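Local coordinates for dihydroxyacetone kinase (Citrobacter freundii, PDB 1UN8), which catalyses the ATP-dependent phosphorylation of dihydroxyacetone to dihydroxyacetone phosphate, using magnesium or calcium, as a homodimer, at residues A[434-437]-A[438-442]; A[457-460]-A[461-465]. All blocks are in the same frame, centred on the assembly; numbering follows the deposited sequence.

Contact 1: residues A[434-437]-A[438-442]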
ATOM      1  N   VAL A 434      16.917 -30.529  13.444  1.00 45.48           N
ATOM      2  CA  VAL A 434      16.938 -29.389  14.338  1.00 45.35           C
ATOM      3  C   VAL A 434      16.497 -29.757  15.741  1.00 46.71           C
ATOM      4  O   VAL A 434      17.128 -29.360  16.724  1.00 48.58           O
ATOM      5  CB  VAL A 434      16.040 -28.259  13.801  1.00 46.07           C
ATOM      6  CG1 VAL A 434      15.979 -27.105  14.799  1.00 46.09           C
ATOM      7  CG2 VAL A 434      16.579 -27.776  12.473  1.00 44.64           C
ATOM      8  N   LEU A 435      15.409 -30.512  15.839  1.00 46.41           N
ATOM      9  CA  LEU A 435      14.906 -30.921  17.138  1.00 45.06           C
ATOM     10  C   LEU A 435      15.947 -31.758  17.878  1.00 45.10           C
ATOM     11  O   LEU A 435      16.225 -31.514  19.051  1.00 44.35           O
ATOM     12  CB  LEU A 435      13.607 -31.702  16.973  1.00 45.13           C
ATOM     13  CG  LEU A 435      12.377 -30.865  16.597  1.00 45.76           C
ATOM     14  CD1 LEU A 435      11.245 -31.764  16.113  1.00 44.06           C
ATOM     15  CD2 LEU A 435      11.932 -30.070  17.807  1.00 45.89           C
ATOM     16  N   MET A 436      16.525 -32.744  17.203  1.00 45.50           N
ATOM     17  CA  MET A 436      17.538 -33.567  17.851  1.00 46.89           C
ATOM     18  C   MET A 436      18.751 -32.720  18.271  1.00 47.02           C
ATOM     19  O   MET A 436      19.338 -32.948  19.335  1.00 46.94           O
ATOM     20  CB  MET A 436      17.991 -34.715  16.936  1.00 47.45           C
ATOM     21  CG  MET A 436      16.969 -35.843  16.776  1.00 51.30           C
ATOM     22  SD  MET A 436      16.207 -36.344  18.350  1.00 54.97           S
ATOM     23  CE  MET A 436      17.491 -37.337  19.053  1.00 55.49           C
ATOM     24  N   SER A 437      19.128 -31.747  17.444  1.00 45.47           N
ATOM     25  CA  SER A 437      20.257 -30.891  17.784  1.00 45.36           C
ATOM     26  C   SER A 437      19.902 -30.070  19.009  1.00 44.31           C
ATOM     27  O   SER A 437      20.729 -29.857  19.889  1.00 44.59           O
ATOM     28  CB  SER A 437      20.624 -29.969  16.619  1.00 45.14           C
ATOM     29  OG  SER A 437      21.370 -30.686  15.646  1.00 47.75           O
ATOM     30  N   ILE A 438      18.663 -29.602  19.057  1.00 42.54           N
ATOM     31  CA  ILE A 438      18.206 -28.844  20.206  1.00 42.61           C
ATOM     32  C   ILE A 438      18.332 -29.719  21.455  1.00 42.72           C
ATOM     33  O   ILE A 438      18.887 -29.311  22.474  1.00 43.11           O
ATOM     34  CB  ILE A 438      16.743 -28.437  20.032  1.00 41.77           C
ATOM     35  CG1 ILE A 438      16.653 -27.343  18.971  1.00 42.54           C
ATOM     36  CG2 ILE A 438      16.153 -28.003  21.370  1.00 41.20           C
ATOM     37  CD1 ILE A 438      15.247 -26.957  18.612  1.00 42.55           C
ATOM     38  N   PHE A 439      17.807 -30.930  21.355  1.00 42.42           N
ATOM     39  CA  PHE A 439      17.835 -31.888  22.447  1.00 42.69           C
ATOM     40  C   PHE A 439      19.238 -32.039  23.034  1.00 43.48           C
ATOM     41  O   PHE A 439      19.471 -31.733  24.203  1.00 42.84           O
ATOM     42  CB  PHE A 439      17.339 -33.246  21.937  1.00 41.52           C
ATOM     43  CG  PHE A 439      17.261 -34.313  22.999  1.00 41.00           C
ATOM     44  CD1 PHE A 439      16.215 -34.331  23.920  1.00 39.68           C
ATOM     45  CD2 PHE A 439      18.225 -35.316  23.061  1.00 40.85           C
ATOM     46  CE1 PHE A 439      16.125 -35.328  24.881  1.00 39.46           C
ATOM     47  CE2 PHE A 439      18.145 -36.320  24.018  1.00 41.98           C
ATOM     48  CZ  PHE A 439      17.090 -36.326  24.933  1.00 41.28           C
ATOM     49  N   PHE A 440      20.171 -32.515  22.218  1.00 44.25           N
ATOM     50  CA  PHE A 440      21.529 -32.726  22.685  1.00 45.43           C
ATOM     51  C   PHE A 440      22.281 -31.461  23.106  1.00 46.31           C
ATOM     52  O   PHE A 440      23.053 -31.490  24.068  1.00 46.04           O
ATOM     53  CB  PHE A 440      22.325 -33.491  21.628  1.00 45.16           C
ATOM     54  CG  PHE A 440      21.968 -34.952  21.545  1.00 46.53           C
ATOM     55  CD1 PHE A 440      21.141 -35.428  20.528  1.00 46.26           C
ATOM     56  CD2 PHE A 440      22.464 -35.855  22.485  1.00 46.42           C
ATOM     57  CE1 PHE A 440      20.811 -36.787  20.443  1.00 46.76           C
ATOM     58  CE2 PHE A 440      22.141 -37.221  22.414  1.00 47.34           C
ATOM     59  CZ  PHE A 440      21.312 -37.686  21.386  1.00 47.55           C
ATOM     60  N   THR A 441      22.062 -30.355  22.399  1.00 45.99           N
ATOM     61  CA  THR A 441      22.734 -29.104  22.734  1.00 45.85           C
ATOM     62  C   THR A 441      22.351 -28.680  24.144  1.00 46.09           C
ATOM     63  O   THR A 441      23.214 -28.381  24.969  1.00 44.70           O
ATOM     64  CB  THR A 441      22.357 -27.985  21.746  1.00 45.90           C
ATOM     65  OG1 THR A 441      22.754 -28.377  20.426  1.00 47.45           O
ATOM     66  CG2 THR A 441      23.057 -26.685  22.106  1.00 43.15           C
ATOM     67  N   ALA A 442      21.051 -28.659  24.415  1.00 46.49           N
ATOM     68  CA  ALA A 442      20.548 -28.287  25.727  1.00 47.02           C
ATOM     69  C   ALA A 442      20.960 -29.326  26.769  1.00 49.53           C
ATOM     70  O   ALA A 442      21.225 -28.983  27.924  1.00 52.17           O
ATOM     71  CB  ALA A 442      19.035 -28.160  25.690  1.00 46.69           C
TER
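Met436 lays the end of its side chain alongside the Phe440 ring, one helical turn further on. Its CE comes 3.6 Å from CE1 of Phe440, and the two side chains run side by side, pointing the same way. The Met436 chain bends at both chi2 (-45°) and chi3 (-78°), which swings the methyl back towards the ring. At the backbone, O of Met436 accepts the nearly straight bond from N of Phe440 and also lies at the edge of the Phe440 ring, 3.3 Å from CD1. One face of the Phe440 ring takes CD2 of its neighbour Phe439, 3.8 Å above the plane. Phe417 meets the ring of Phe440 edge-to-face. This turn belongs to helix 430-448 of the eight-helix barrel, and both Met436 and Phe440 touch the phospholipid bound in the barrel's pocket. Met436 also touches Met477 of the ATP site.

Val434 and Ile438 pair in the same i to i+4 fashion. CG1 of Val434 meets CD1 of Ile438 at 3.9 Å, and the two side chains cross obliquely. Leu116 of the second subunit packs on both Val434 and Leu435.

The carbonyl of Ser437 is gripped twice by one residue. N of Thr441 reaches it from one face of its plane at 2.9 Å. OG1 of Thr441 reaches the same O from the opposite face at 2.6 Å. With chi1 at -60°, this hydroxyl sits beside its own backbone N and turns back along the helix. OG of Ser437 is hydrogen-bonded to O of Gly421 and N of Thr425 in helix 413-427.

Contact 2: residues A[457-460]-A[461-465]; sequences LNTG and LAQMK
This is a local contact along one helix, made in the middle of helix 453-468 of the C-terminal barrel. Backbone bonds carry most of it. N of Leu461, Ala462, Gln463 and Met464 each bond to the carbonyl four residues back, at Leu457, Asn458, Thr459 and Gly460. Side chains add little across the turn. CG of Gln463 lies 3.3 Å from O of Thr459, while CG2 of Thr459 stays 4.4 Å from that CG. CB of Leu461 sits 3.4 Å from O of Asn458, and CB of Met464 is equally close to O of Gly460.

The outer ends of these side chains work elsewhere. Gln463 bends at chi2 (-53°), and its NE2 is hydrogen-bonded to Glu123 of the second subunit. Leu461 packs on Ile478, Leu481 and Gln482 of helix 478-490. Met464 touches Ile478 as well as Leu435 of helix 430-448. Leu457 touches the bound phospholipid. The helix thus meets two neighbouring helices, the lipid and the partner subunit, an arrangement that belongs to the eight-helix alpha barrel of this kinase's ATP-binding domain.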
ATOM      1  N   LEU A 457      19.139 -35.084  30.055  1.00 51.58           N
ATOM      2  CA  LEU A 457      18.283 -35.617  29.004  1.00 50.38           C
ATOM      3  C   LEU A 457      16.879 -35.054  29.112  1.00 50.05           C
ATOM      4  O   LEU A 457      16.229 -34.806  28.102  1.00 49.26           O
ATOM      5  CB  LEU A 457      18.237 -37.143  29.064  1.00 50.66           C
ATOM      6  CG  LEU A 457      19.517 -37.858  28.615  1.00 50.58           C
ATOM      7  CD1 LEU A 457      19.372 -39.366  28.788  1.00 48.71           C
ATOM      8  CD2 LEU A 457      19.808 -37.511  27.159  1.00 49.31           C
ATOM      9  N   ASN A 458      16.416 -34.847  30.341  1.00 50.35           N
ATOM     10  CA  ASN A 458      15.093 -34.290  30.566  1.00 49.72           C
ATOM     11  C   ASN A 458      15.053 -32.830  30.190  1.00 49.57           C
ATOM     12  O   ASN A 458      14.037 -32.347  29.709  1.00 51.42           O
ATOM     13  CB  ASN A 458      14.681 -34.441  32.021  1.00 52.13           C
ATOM     14  CG  ASN A 458      13.606 -35.487  32.208  1.00 52.81           C
ATOM     15  OD1 ASN A 458      12.457 -35.295  31.807  1.00 53.03           O
ATOM     16  ND2 ASN A 458      13.978 -36.613  32.809  1.00 54.49           N
ATOM     17  N   THR A 459      16.150 -32.114  30.420  1.00 49.34           N
ATOM     18  CA  THR A 459      16.197 -30.707  30.051  1.00 48.60           C
ATOM     19  C   THR A 459      16.155 -30.657  28.525  1.00 47.92           C
ATOM     20  O   THR A 459      15.505 -29.785  27.940  1.00 46.89           O
ATOM     21  CB  THR A 459      17.489 -30.027  30.566  1.00 50.60           C
ATOM     22  OG1 THR A 459      17.442 -29.940  31.995  1.00 50.73           O
ATOM     23  CG2 THR A 459      17.633 -28.617  29.988  1.00 50.39           C
ATOM     24  N   GLY A 460      16.839 -31.609  27.890  1.00 47.58           N
ATOM     25  CA  GLY A 460      16.844 -31.680  26.437  1.00 47.16           C
ATOM     26  C   GLY A 460      15.420 -31.833  25.923  1.00 47.73           C
ATOM     27  O   GLY A 460      15.005 -31.159  24.959  1.00 46.37           O
ATOM     28  N   LEU A 461      14.671 -32.721  26.580  1.00 46.60           N
ATOM     29  CA  LEU A 461      13.276 -32.981  26.234  1.00 46.18           C
ATOM     30  C   LEU A 461      12.440 -31.718  26.420  1.00 45.38           C
ATOM     31  O   LEU A 461      11.659 -31.341  25.553  1.00 44.32           O
ATOM     32  CB  LEU A 461      12.721 -34.089  27.125  1.00 46.35           C
ATOM     33  CG  LEU A 461      11.253 -34.441  26.892  1.00 47.92           C
ATOM     34  CD1 LEU A 461      11.055 -34.927  25.471  1.00 45.49           C
ATOM     35  CD2 LEU A 461      10.827 -35.508  27.892  1.00 49.55           C
ATOM     36  N   ALA A 462      12.616 -31.075  27.568  1.00 45.72           N
ATOM     37  CA  ALA A 462      11.896 -29.849  27.899  1.00 46.19           C
ATOM     38  C   ALA A 462      12.101 -28.760  26.837  1.00 46.12           C
ATOM     39  O   ALA A 462      11.166 -28.048  26.473  1.00 43.92           O
ATOM     40  CB  ALA A 462      12.364 -29.335  29.268  1.00 45.59           C
ATOM     41  N   GLN A 463      13.334 -28.629  26.356  1.00 46.66           N
ATOM     42  CA  GLN A 463      13.637 -27.628  25.346  1.00 47.59           C
ATOM     43  C   GLN A 463      13.056 -28.054  24.002  1.00 48.52           C
ATOM     44  O   GLN A 463      12.553 -27.231  23.237  1.00 48.80           O
ATOM     45  CB  GLN A 463      15.153 -27.425  25.250  1.00 46.94           C
ATOM     46  CG  GLN A 463      15.733 -26.801  26.507  1.00 46.18           C
ATOM     47  CD  GLN A 463      15.002 -25.520  26.889  1.00 46.06           C
ATOM     48  OE1 GLN A 463      14.159 -25.520  27.787  1.00 46.79           O
ATOM     49  NE2 GLN A 463      15.343 -24.415  26.221  1.00 45.17           N
ATOM     50  N   MET A 464      13.113 -29.346  23.719  1.00 48.70           N
ATOM     51  CA  MET A 464      12.574 -29.840  22.471  1.00 49.05           C
ATOM     52  C   MET A 464      11.073 -29.523  22.435  1.00 50.02           C
ATOM     53  O   MET A 464      10.523 -29.144  21.397  1.00 49.94           O
ATOM     54  CB  MET A 464      12.830 -31.341  22.363  1.00 49.78           C
ATOM     55  CG  MET A 464      12.421 -31.955  21.047  1.00 52.04           C
ATOM     56  SD  MET A 464      13.347 -33.464  20.724  1.00 56.97           S
ATOM     57  CE  MET A 464      12.760 -34.495  22.053  1.00 56.09           C
ATOM     58  N   LYS A 465      10.415 -29.643  23.583  1.00 49.85           N
ATOM     59  CA  LYS A 465       8.978 -29.373  23.658  1.00 49.43           C
ATOM     60  C   LYS A 465       8.650 -27.894  23.522  1.00 48.85           C
ATOM     61  O   LYS A 465       7.686 -27.522  22.858  1.00 50.60           O
ATOM     62  CB  LYS A 465       8.399 -29.902  24.976  1.00 49.07           C
ATOM     63  CG  LYS A 465       8.483 -31.416  25.111  1.00 50.28           C
ATOM     64  CD  LYS A 465       8.088 -31.895  26.502  1.00 51.54           C
ATOM     65  CE  LYS A 465       6.642 -31.562  26.811  1.00 52.93           C
ATOM     66  NZ  LYS A 465       6.214 -32.199  28.087  1.00 55.05           N
TER

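In the fold
Contact 1 and contact 2 lie on consecutive helices of the barrel, 430-448 and 453-468, with centres about 8 Å apart. They join directly through Phe439, whose CE1 comes 3.3 Å from O of Leu457 and whose CD1 comes equally near C of Gly460. Gly460 presents only backbone to the ring. Further along, CB of Ala442 meets CG of Gln463 at 3.7 Å. Both contacts reach the phospholipid pocket, through Met436 and Phe440 in the first and Leu457 in the second. Both also border the ATP site: the side chains of Met436 and Met464 each lie about 4 Å from that of Met477. Glu123 of the second subunit, the partner of Gln463, also packs on Ala442, so it reaches both contacts.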